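Local atomic coordinates of pentafunctional AROM polypeptide (Schizosaccharomyces pombe, PDB entry 5SWV), a protein that catalyses five consecutive steps of the shikimate pathway, of which the crystallised part carries the dehydroquinate dehydratase and shikimate dehydrogenase activities. Residues Thr290-Gln295 / Val316-Asp321; Lys253-Gly258 / Leu298-Phe303; Trp146-Pro151 / Glu184-Arg189. All coordinates share one frame; numbering follows the deposited sequence.

Contact 1 (Thr290-Gln295 / Val316-Asp321); sequences TVDEVQ and VMKFMD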
loop_
_atom_site.group_PDB
_atom_site.type_symbol
_atom_site.label_atom_id
_atom_site.label_comp_id
_atom_site.label_asym_id
_atom_site.label_seq_id
_atom_site.Cartn_x
_atom_site.Cartn_y
_atom_site.Cartn_z
ATOM N N THR A 290 -25.429 -23.626 6.453
ATOM C CA THR A 290 -24.208 -24.338 6.786
ATOM C C THR A 290 -23.040 -23.684 6.066
ATOM O O THR A 290 -23.214 -22.949 5.095
ATOM C CB THR A 290 -24.266 -25.854 6.427
ATOM O OG1 THR A 290 -24.098 -26.050 5.014
ATOM C CG2 THR A 290 -25.584 -26.481 6.873
ATOM N N VAL A 291 -21.844 -23.973 6.558
ATOM C CA VAL A 291 -20.606 -23.583 5.891
ATOM C C VAL A 291 -20.339 -24.388 4.612
ATOM O O VAL A 291 -19.612 -23.933 3.735
ATOM C CB VAL A 291 -19.402 -23.728 6.853
ATOM C CG1 VAL A 291 -19.021 -25.195 7.061
ATOM C CG2 VAL A 291 -18.214 -22.910 6.360
ATOM N N ASP A 292 -20.910 -25.584 4.512
ATOM C CA ASP A 292 -20.568 -26.498 3.415
ATOM C C ASP A 292 -21.162 -26.086 2.095
ATOM O O ASP A 292 -20.658 -26.477 1.045
ATOM C CB ASP A 292 -20.986 -27.916 3.759
ATOM C CG ASP A 292 -20.228 -28.437 4.936
ATOM O OD1 ASP A 292 -19.039 -28.781 4.733
ATOM O OD2 ASP A 292 -20.799 -28.428 6.058
ATOM N N GLU A 293 -22.214 -25.275 2.170
ATOM C CA GLU A 293 -22.871 -24.723 1.003
ATOM C C GLU A 293 -22.027 -23.684 0.252
ATOM O O GLU A 293 -22.351 -23.370 -0.891
ATOM C CB GLU A 293 -24.229 -24.120 1.400
ATOM C CG GLU A 293 -25.260 -25.150 1.866
ATOM C CD GLU A 293 -26.449 -24.517 2.583
ATOM O OE1 GLU A 293 -27.483 -24.281 1.936
ATOM O OE2 GLU A 293 -26.362 -24.249 3.797
ATOM N N VAL A 294 -20.953 -23.168 0.859
ATOM C CA VAL A 294 -20.084 -22.191 0.179
ATOM C C VAL A 294 -19.063 -22.846 -0.760
ATOM O O VAL A 294 -18.420 -22.158 -1.544
ATOM C CB VAL A 294 -19.339 -21.238 1.161
ATOM C CG1 VAL A 294 -20.263 -20.733 2.273
ATOM C CG2 VAL A 294 -18.076 -21.882 1.741
ATOM N N GLN A 295 -18.903 -24.163 -0.673
ATOM C CA GLN A 295 -17.900 -24.870 -1.471
ATOM C C GLN A 295 -18.116 -24.770 -2.988
ATOM O O GLN A 295 -17.140 -24.714 -3.742
ATOM C CB GLN A 295 -17.834 -26.339 -1.055
ATOM C CG GLN A 295 -16.596 -27.048 -1.572
ATOM C CD GLN A 295 -16.439 -28.444 -1.004
ATOM O OE1 GLN A 295 -17.410 -29.079 -0.564
ATOM N NE2 GLN A 295 -15.209 -28.937 -1.019
ATOM N N VAL A 316 -14.452 -22.513 8.038
ATOM C CA VAL A 316 -14.112 -22.408 6.625
ATOM C C VAL A 316 -12.687 -22.877 6.341
ATOM O O VAL A 316 -12.387 -23.285 5.224
ATOM C CB VAL A 316 -14.322 -20.959 6.104
ATOM C CG1 VAL A 316 -13.152 -20.043 6.456
ATOM C CG2 VAL A 316 -14.578 -20.957 4.610
ATOM N N MET A 317 -11.822 -22.810 7.348
ATOM C CA MET A 317 -10.392 -23.148 7.197
ATOM C C MET A 317 -10.139 -24.560 6.667
ATOM O O MET A 317 -9.139 -24.798 6.001
ATOM C CB MET A 317 -9.659 -22.948 8.524
ATOM C CG MET A 317 -9.570 -21.487 8.910
ATOM S SD MET A 317 -9.017 -21.193 10.590
ATOM C CE MET A 317 -7.282 -21.618 10.421
ATOM N N LYS A 318 -11.039 -25.476 7.009
ATOM C CA LYS A 318 -11.255 -26.748 6.302
ATOM C C LYS A 318 -10.871 -26.736 4.803
ATOM O O LYS A 318 -10.090 -27.580 4.351
ATOM C CB LYS A 318 -12.744 -27.109 6.409
ATOM C CG LYS A 318 -13.052 -28.581 6.600
ATOM C CD LYS A 318 -14.500 -28.938 6.210
ATOM C CE LYS A 318 -15.578 -28.098 6.900
ATOM N NZ LYS A 318 -15.421 -28.036 8.390
ATOM N N PHE A 319 -11.414 -25.767 4.059
ATOM C CA PHE A 319 -11.303 -25.726 2.604
ATOM C C PHE A 319 -10.070 -25.031 2.065
ATOM O O PHE A 319 -9.914 -24.932 0.840
ATOM C CB PHE A 319 -12.507 -24.999 1.994
ATOM C CG PHE A 319 -13.826 -25.604 2.336
ATOM C CD1 PHE A 319 -14.155 -26.875 1.883
ATOM C CD2 PHE A 319 -14.757 -24.898 3.087
ATOM C CE1 PHE A 319 -15.383 -27.439 2.188
ATOM C CE2 PHE A 319 -15.987 -25.455 3.399
ATOM C CZ PHE A 319 -16.302 -26.727 2.950
ATOM N N MET A 320 -9.222 -24.505 2.939
ATOM C CA MET A 320 -8.030 -23.795 2.507
ATOM C C MET A 320 -6.890 -24.777 2.347
ATOM O O MET A 320 -6.740 -25.705 3.141
ATOM C CB MET A 320 -7.631 -22.736 3.534
ATOM C CG MET A 320 -8.671 -21.664 3.845
ATOM S SD MET A 320 -9.186 -20.650 2.432
ATOM C CE MET A 320 -10.661 -21.551 1.961
ATOM N N ASP A 321 -6.096 -24.558 1.309
ATOM C CA ASP A 321 -4.842 -25.289 1.060
ATOM C C ASP A 321 -3.632 -24.603 1.728
ATOM O O ASP A 321 -2.631 -25.249 2.016
ATOM C CB ASP A 321 -4.588 -25.374 -0.456
ATOM C CG ASP A 321 -5.749 -26.018 -1.221
ATOM O OD1 ASP A 321 -5.909 -27.238 -1.096
ATOM O OD2 ASP A 321 -6.499 -25.323 -1.949
#
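The Phe-319 ring meets Asp-292 and Gln-295, whose side chains each cross that of Phe-319 at about a right angle. The carboxylate of Asp-292 stands nearly perpendicular to the ring, at 85°, with OD1 near the ring plane at the edge and 3.9 Å from Phe-319 CZ. Gln-295 is turned differently: its amide makes 48° with the ring, and CD comes within 3.5 Å of Phe-319 CE1 in an oblique approach. With CG anti to the backbone N (chi1 -165°) and the chain extended beyond it, the amide can lie beside CE1 and CD1. Both segments are loops containing a short 3-10 turn in the substrate-binding domain of shikimate dehydrogenase; 290-295 leads into helix 295-298 and 316-321 into strand 322-323. On the apolar side, Val-291 CG2 lies 4.4 Å from Val-316 CB, and Val-294 CG2 meets Phe-319 CE2 at a similar distance. No hydrogen bond spans the segments. Asp-292 OD1 and Lys-318 NZ carry opposite charges but are 5.2 Å apart, so any attraction is probably long-range, and NZ makes a weak hydrogen bond to Ser-315 O. Within 290-295, Glu-293 OE2 accepts from Thr-290 N and OG1.

Contact 2 (Lys253-Gly258 / Leu298-Phe303); sequences KFFLFG and LNLPDF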
loop_
_atom_site.group_PDB
_atom_site.type_symbol
_atom_site.label_atom_id
_atom_site.label_comp_id
_atom_site.label_asym_id
_atom_site.label_seq_id
_atom_site.Cartn_x
_atom_site.Cartn_y
_atom_site.Cartn_z
ATOM N N LYS A 253 -16.347 -12.552 -9.637
ATOM C CA LYS A 253 -17.390 -12.490 -8.633
ATOM C C LYS A 253 -16.782 -12.632 -7.238
ATOM O O LYS A 253 -16.078 -13.596 -6.959
ATOM C CB LYS A 253 -18.406 -13.594 -8.862
ATOM C CG LYS A 253 -19.083 -13.532 -10.213
ATOM C CD LYS A 253 -20.570 -13.819 -10.102
ATOM C CE LYS A 253 -21.244 -13.884 -11.465
ATOM N NZ LYS A 253 -21.054 -15.239 -12.064
ATOM N N PHE A 254 -17.058 -11.650 -6.384
ATOM C CA PHE A 254 -16.649 -11.647 -4.980
ATOM C C PHE A 254 -17.872 -11.802 -4.080
ATOM O O PHE A 254 -18.986 -11.470 -4.467
ATOM C CB PHE A 254 -15.887 -10.361 -4.646
ATOM C CG PHE A 254 -14.538 -10.279 -5.309
ATOM C CD1 PHE A 254 -14.404 -9.745 -6.586
ATOM C CD2 PHE A 254 -13.399 -10.760 -4.674
ATOM C CE1 PHE A 254 -13.161 -9.704 -7.214
ATOM C CE2 PHE A 254 -12.152 -10.695 -5.287
ATOM C CZ PHE A 254 -12.032 -10.175 -6.555
ATOM N N PHE A 255 -17.644 -12.322 -2.878
ATOM C CA PHE A 255 -18.726 -12.721 -1.994
ATOM C C PHE A 255 -18.440 -12.430 -0.519
ATOM O O PHE A 255 -17.324 -12.129 -0.144
ATOM C CB PHE A 255 -19.017 -14.216 -2.191
ATOM C CG PHE A 255 -19.504 -14.566 -3.566
ATOM C CD1 PHE A 255 -20.855 -14.484 -3.879
ATOM C CD2 PHE A 255 -18.620 -14.963 -4.553
ATOM C CE1 PHE A 255 -21.313 -14.793 -5.160
ATOM C CE2 PHE A 255 -19.069 -15.277 -5.837
ATOM C CZ PHE A 255 -20.417 -15.197 -6.136
ATOM N N LEU A 256 -19.491 -12.486 0.289
ATOM C CA LEU A 256 -19.396 -12.459 1.743
ATOM C C LEU A 256 -20.137 -13.684 2.266
ATOM O O LEU A 256 -21.297 -13.874 1.941
ATOM C CB LEU A 256 -20.038 -11.195 2.307
ATOM C CG LEU A 256 -20.080 -11.051 3.842
ATOM C CD1 LEU A 256 -18.678 -11.076 4.450
ATOM C CD2 LEU A 256 -20.817 -9.784 4.265
ATOM N N PHE A 257 -19.462 -14.521 3.051
ATOM C CA PHE A 257 -20.088 -15.660 3.686
ATOM C C PHE A 257 -20.310 -15.353 5.155
ATOM O O PHE A 257 -19.487 -14.680 5.784
ATOM C CB PHE A 257 -19.195 -16.874 3.578
ATOM C CG PHE A 257 -18.781 -17.227 2.174
ATOM C CD1 PHE A 257 -19.684 -17.179 1.115
ATOM C CD2 PHE A 257 -17.483 -17.671 1.919
ATOM C CE1 PHE A 257 -19.286 -17.542 -0.165
ATOM C CE2 PHE A 257 -17.087 -18.041 0.646
ATOM C CZ PHE A 257 -17.984 -17.970 -0.400
ATOM N N GLY A 258 -21.399 -15.885 5.707
ATOM C CA GLY A 258 -21.751 -15.692 7.119
ATOM C C GLY A 258 -23.254 -15.673 7.308
ATOM O O GLY A 258 -24.007 -15.901 6.355
ATOM N N LEU A 298 -16.869 -21.357 -4.184
ATOM C CA LEU A 298 -15.410 -21.350 -4.242
ATOM C C LEU A 298 -14.878 -21.986 -5.521
ATOM O O LEU A 298 -13.771 -21.662 -5.940
ATOM C CB LEU A 298 -14.812 -22.082 -3.040
ATOM C CG LEU A 298 -15.134 -21.620 -1.613
ATOM C CD1 LEU A 298 -14.394 -22.505 -0.621
ATOM C CD2 LEU A 298 -14.804 -20.161 -1.360
ATOM N N ASN A 299 -15.656 -22.892 -6.118
ATOM C CA ASN A 299 -15.286 -23.550 -7.382
ATOM C C ASN A 299 -15.866 -22.930 -8.658
ATOM O O ASN A 299 -15.639 -23.476 -9.739
ATOM C CB ASN A 299 -15.661 -25.043 -7.333
ATOM C CG ASN A 299 -14.828 -25.821 -6.334
ATOM O OD1 ASN A 299 -13.671 -25.496 -6.084
ATOM N ND2 ASN A 299 -15.418 -26.857 -5.759
ATOM N N LEU A 300 -16.587 -21.808 -8.563
ATOM C CA LEU A 300 -17.086 -21.145 -9.771
ATOM C C LEU A 300 -15.901 -20.758 -10.645
ATOM O O LEU A 300 -14.872 -20.370 -10.124
ATOM C CB LEU A 300 -17.909 -19.906 -9.438
ATOM C CG LEU A 300 -19.262 -20.144 -8.762
ATOM C CD1 LEU A 300 -19.830 -18.799 -8.350
ATOM C CD2 LEU A 300 -20.250 -20.891 -9.654
ATOM N N PRO A 301 -16.023 -20.892 -11.973
ATOM C CA PRO A 301 -14.851 -20.555 -12.817
ATOM C C PRO A 301 -14.355 -19.098 -12.653
ATOM O O PRO A 301 -13.152 -18.844 -12.725
ATOM C CB PRO A 301 -15.347 -20.829 -14.252
ATOM C CG PRO A 301 -16.846 -20.808 -14.164
ATOM C CD PRO A 301 -17.200 -21.280 -12.776
ATOM N N ASP A 302 -15.284 -18.183 -12.376
ATOM C CA ASP A 302 -14.999 -16.742 -12.248
ATOM C C ASP A 302 -14.919 -16.206 -10.790
ATOM O O ASP A 302 -15.019 -14.996 -10.565
ATOM C CB ASP A 302 -16.045 -15.957 -13.058
ATOM C CG ASP A 302 -17.496 -16.298 -12.667
ATOM O OD1 ASP A 302 -17.726 -17.282 -11.928
ATOM O OD2 ASP A 302 -18.424 -15.587 -13.120
ATOM N N PHE A 303 -14.740 -17.102 -9.815
ATOM C CA PHE A 303 -14.634 -16.737 -8.398
ATOM C C PHE A 303 -13.317 -16.019 -8.170
ATOM O O PHE A 303 -12.255 -16.544 -8.500
ATOM C CB PHE A 303 -14.707 -17.988 -7.517
ATOM C CG PHE A 303 -14.426 -17.737 -6.056
ATOM C CD1 PHE A 303 -15.400 -17.192 -5.224
ATOM C CD2 PHE A 303 -13.188 -18.082 -5.494
ATOM C CE1 PHE A 303 -15.136 -16.978 -3.869
ATOM C CE2 PHE A 303 -12.923 -17.869 -4.141
ATOM C CZ PHE A 303 -13.895 -17.314 -3.328
#
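Asp-302 holds CG between its backbone N and carbonyl carbon (chi1 55°), and Lys-253 bends its chain at chi2 and again at chi4, the last turn (83°) setting NZ beside the carboxylate. Lys-253 NZ meets Asp-302 OD2 on its syn side at 2.9 Å, in a salt bridge with NZ 18° out of the carboxylate plane, while Lys-253 CG passes Asp-302 OD2 at 3.6 Å. The backbones join next to it: Lys-253 N donates to Asp-302 O over 2.9 Å. These bonds sit at the start of a parallel pairing, with Lys-253 bridged to Phe-303, in the mixed sheet of the shikimate dehydrogenase substrate-binding domain. Strand 253-257 lies there between 282-285 and 303-308, and a type I turn from Leu-300 to Phe-303 delivers the chain to the latter. Farther along the strand the contact becomes apolar. Phe-255 brings CD2 to the edge of the Phe-303 ring, 4.0 Å from CD1, and Leu-300 CD1 lies obliquely to the Phe-255 ring, nearest CZ. Leu-298 sends CD2 to the edge of the Phe-257 ring, 3.7 Å from CE2, whereas its CA lies over the centre of the Phe-303 ring, 4.0 Å above the plane. Val-297 of helix 295-298 touches all three phenylalanines.

Contact 3 (Trp146-Pro151 / Glu184-Arg189); sequences WSWARP and EEFRTR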
loop_
_atom_site.group_PDB
_atom_site.type_symbol
_atom_site.label_atom_id
_atom_site.label_comp_id
_atom_site.label_asym_id
_atom_site.label_seq_id
_atom_site.Cartn_x
_atom_site.Cartn_y
_atom_site.Cartn_z
ATOM N N TRP A 146 13.295 4.770 -34.382
ATOM C CA TRP A 146 13.982 3.515 -34.046
ATOM C C TRP A 146 12.955 2.410 -34.125
ATOM O O TRP A 146 12.104 2.290 -33.249
ATOM C CB TRP A 146 14.666 3.574 -32.664
ATOM C CG TRP A 146 15.914 4.467 -32.619
ATOM C CD1 TRP A 146 16.382 5.280 -33.617
ATOM C CD2 TRP A 146 16.800 4.668 -31.508
ATOM N NE1 TRP A 146 17.506 5.946 -33.206
ATOM C CE2 TRP A 146 17.783 5.593 -31.916
ATOM C CE3 TRP A 146 16.865 4.146 -30.216
ATOM C CZ2 TRP A 146 18.827 6.004 -31.079
ATOM C CZ3 TRP A 146 17.912 4.565 -29.371
ATOM C CH2 TRP A 146 18.875 5.477 -29.812
ATOM N N SER A 147 13.028 1.634 -35.199
ATOM C CA SER A 147 12.145 0.488 -35.401
ATOM C C SER A 147 12.344 -0.558 -34.307
ATOM O O SER A 147 13.467 -0.749 -33.845
ATOM C CB SER A 147 12.411 -0.154 -36.779
ATOM O OG SER A 147 11.855 -1.459 -36.901
ATOM N N TRP A 148 11.252 -1.215 -33.904
ATOM C CA TRP A 148 11.298 -2.387 -33.012
ATOM C C TRP A 148 11.463 -3.701 -33.785
ATOM O O TRP A 148 11.938 -4.690 -33.220
ATOM C CB TRP A 148 10.027 -2.493 -32.186
ATOM C CG TRP A 148 9.763 -1.358 -31.290
ATOM C CD1 TRP A 148 8.772 -0.437 -31.412
ATOM C CD2 TRP A 148 10.471 -1.032 -30.099
ATOM N NE1 TRP A 148 8.820 0.454 -30.373
ATOM C CE2 TRP A 148 9.859 0.114 -29.552
ATOM C CE3 TRP A 148 11.567 -1.592 -29.439
ATOM C CZ2 TRP A 148 10.301 0.710 -28.380
ATOM C CZ3 TRP A 148 12.010 -0.996 -28.264
ATOM C CH2 TRP A 148 11.372 0.143 -27.747
ATOM N N ALA A 149 11.026 -3.719 -35.048
ATOM C CA ALA A 149 11.218 -4.868 -35.938
ATOM C C ALA A 149 12.666 -4.999 -36.405
ATOM O O ALA A 149 13.128 -6.112 -36.595
ATOM C CB ALA A 149 10.294 -4.776 -37.145
ATOM N N ARG A 150 13.354 -3.869 -36.613
ATOM C CA ARG A 150 14.788 -3.829 -36.970
ATOM C C ARG A 150 15.525 -2.968 -35.945
ATOM O O ARG A 150 15.854 -1.822 -36.236
ATOM C CB ARG A 150 14.990 -3.202 -38.355
ATOM C CG ARG A 150 14.476 -4.025 -39.534
ATOM C CD ARG A 150 14.476 -3.219 -40.847
ATOM N NE ARG A 150 13.800 -1.905 -40.751
ATOM C CZ ARG A 150 12.476 -1.710 -40.626
ATOM N NH1 ARG A 150 11.614 -2.735 -40.560
ATOM N NH2 ARG A 150 12.000 -0.469 -40.550
ATOM N N PRO A 151 15.803 -3.513 -34.749
ATOM C CA PRO A 151 16.174 -2.660 -33.636
ATOM C C PRO A 151 17.679 -2.561 -33.404
ATOM O O PRO A 151 18.151 -2.899 -32.327
ATOM C CB PRO A 151 15.481 -3.372 -32.476
ATOM C CG PRO A 151 15.619 -4.827 -32.823
ATOM C CD PRO A 151 15.718 -4.923 -34.320
ATOM N N GLU A 184 5.525 -5.541 -29.321
ATOM C CA GLU A 184 5.227 -6.829 -28.671
ATOM C C GLU A 184 6.056 -7.996 -29.220
ATOM O O GLU A 184 6.502 -8.840 -28.451
ATOM C CB GLU A 184 3.737 -7.184 -28.754
ATOM C CG GLU A 184 2.773 -6.242 -28.029
ATOM C CD GLU A 184 3.155 -5.918 -26.591
ATOM O OE1 GLU A 184 3.468 -6.857 -25.819
ATOM O OE2 GLU A 184 3.131 -4.705 -26.244
ATOM N N GLU A 185 6.252 -8.045 -30.534
ATOM C CA GLU A 185 7.213 -8.987 -31.141
ATOM C C GLU A 185 8.577 -8.852 -30.491
ATOM O O GLU A 185 9.169 -9.847 -30.065
ATOM C CB GLU A 185 7.359 -8.750 -32.641
ATOM C CG GLU A 185 6.340 -9.509 -33.462
ATOM C CD GLU A 185 5.923 -8.794 -34.752
ATOM O OE1 GLU A 185 6.684 -7.945 -35.301
ATOM O OE2 GLU A 185 4.803 -9.099 -35.228
ATOM N N PHE A 186 9.049 -7.608 -30.418
ATOM C CA PHE A 186 10.310 -7.294 -29.777
ATOM C C PHE A 186 10.314 -7.754 -28.312
ATOM O O PHE A 186 11.234 -8.433 -27.890
ATOM C CB PHE A 186 10.619 -5.793 -29.895
ATOM C CG PHE A 186 11.908 -5.384 -29.223
ATOM C CD1 PHE A 186 13.117 -5.458 -29.906
ATOM C CD2 PHE A 186 11.915 -4.947 -27.901
ATOM C CE1 PHE A 186 14.307 -5.099 -29.290
ATOM C CE2 PHE A 186 13.103 -4.595 -27.277
ATOM C CZ PHE A 186 14.300 -4.669 -27.973
ATOM N N ARG A 187 9.275 -7.412 -27.556
ATOM C CA ARG A 187 9.172 -7.845 -26.177
ATOM C C ARG A 187 9.373 -9.347 -26.059
ATOM O O ARG A 187 10.102 -9.795 -25.175
ATOM C CB ARG A 187 7.835 -7.438 -25.556
ATOM C CG ARG A 187 7.493 -8.196 -24.284
ATOM C CD ARG A 187 6.754 -7.392 -23.239
ATOM N NE ARG A 187 5.852 -6.363 -23.758
ATOM C CZ ARG A 187 5.661 -5.151 -23.211
ATOM N NH1 ARG A 187 6.317 -4.759 -22.125
ATOM N NH2 ARG A 187 4.803 -4.297 -23.767
ATOM N N THR A 188 8.736 -10.124 -26.940
ATOM C CA THR A 188 8.825 -11.590 -26.849
ATOM C C THR A 188 10.276 -12.049 -27.083
ATOM O O THR A 188 10.789 -12.854 -26.310
ATOM C CB THR A 188 7.832 -12.318 -27.798
ATOM O OG1 THR A 188 6.493 -11.952 -27.470
ATOM C CG2 THR A 188 7.933 -13.818 -27.649
ATOM N N ARG A 189 10.930 -11.499 -28.107
ATOM C CA ARG A 189 12.288 -11.917 -28.497
ATOM C C ARG A 189 13.375 -11.624 -27.449
ATOM O O ARG A 189 14.214 -12.482 -27.164
ATOM C CB ARG A 189 12.706 -11.255 -29.822
ATOM C CG ARG A 189 11.910 -11.671 -31.045
ATOM C CD ARG A 189 12.680 -11.407 -32.338
ATOM N NE ARG A 189 13.129 -10.007 -32.500
ATOM C CZ ARG A 189 12.399 -8.986 -32.985
ATOM N NH1 ARG A 189 11.126 -9.149 -33.369
ATOM N NH2 ARG A 189 12.950 -7.772 -33.076
#
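Phe-186 and Trp-148 carry this contact in the (beta/alpha)8 barrel of type I dehydroquinase, where outer helix 177-193 meets the loop that joins strand 134-140 to helix 152-162. Phe-186 has the larger buried area of the two. Its CG is anti to the backbone N (chi1 179°), on a CB that points toward the loop. Trp-148 CE3 comes over one face of the Phe-186 ring, 3.7 Å above its plane and displaced toward the rim. The six-membered ring of the indole and the phenyl ring have centroids 5.1 Å apart with planes at 50°, an oblique pairing. Pro-151, the N-cap residue of helix 152-162, takes a different side: CG lies at the edge of the phenyl ring, 3.8 Å from Phe-186 CE1. Leu-200 of strand 198-203 touches both Trp-148 and Phe-186.

Arg-189, three residues and nearly one helical turn beyond Phe-186, supplies the polar element. Its chain bends at chi3, and Arg-189 NH2 donates to Trp-148 O over 3.2 Å. The acceptor lies close to the guanidinium plane and the donor in the carbonyl plane, although the N-H...O angle of 145° shows that the bond is not straight. Pro-151 CG also sits at the guanidinium edge, and Phe-186 CA lies over one of its faces. The loop has its own brace, an ST motif in which Ser-147 OG accepts from Arg-150 N. On the five-membered ring of the indole, Trp-148 NE1 is hydrogen-bonded to Asn-202 OD1.

Contacts 1 and 2 belong to one domain and touch each other: Val-294 CG1 packs on Phe-257 CD1 at 3.8 Å, and Phe-319 CB on Leu-298 CD1. Their segments alternate along the chain, with helix 295-298 running between 290-295 and 298-303. Contact 2 lies deeper, with four of its seven touching residues buried and a strand pairing to order it; contact 1 joins two loops, has more exposed residues and lacks a cross-segment hydrogen bond. Contact 3 belongs to the dehydroquinase barrel, its centre about 41 Å from that of contact 2. It resembles contact 2 in combining aromatic packing with polar bonding, but in contact 3 a single guanidinium N-H bond to a loop carbonyl takes the place of the salt bridge.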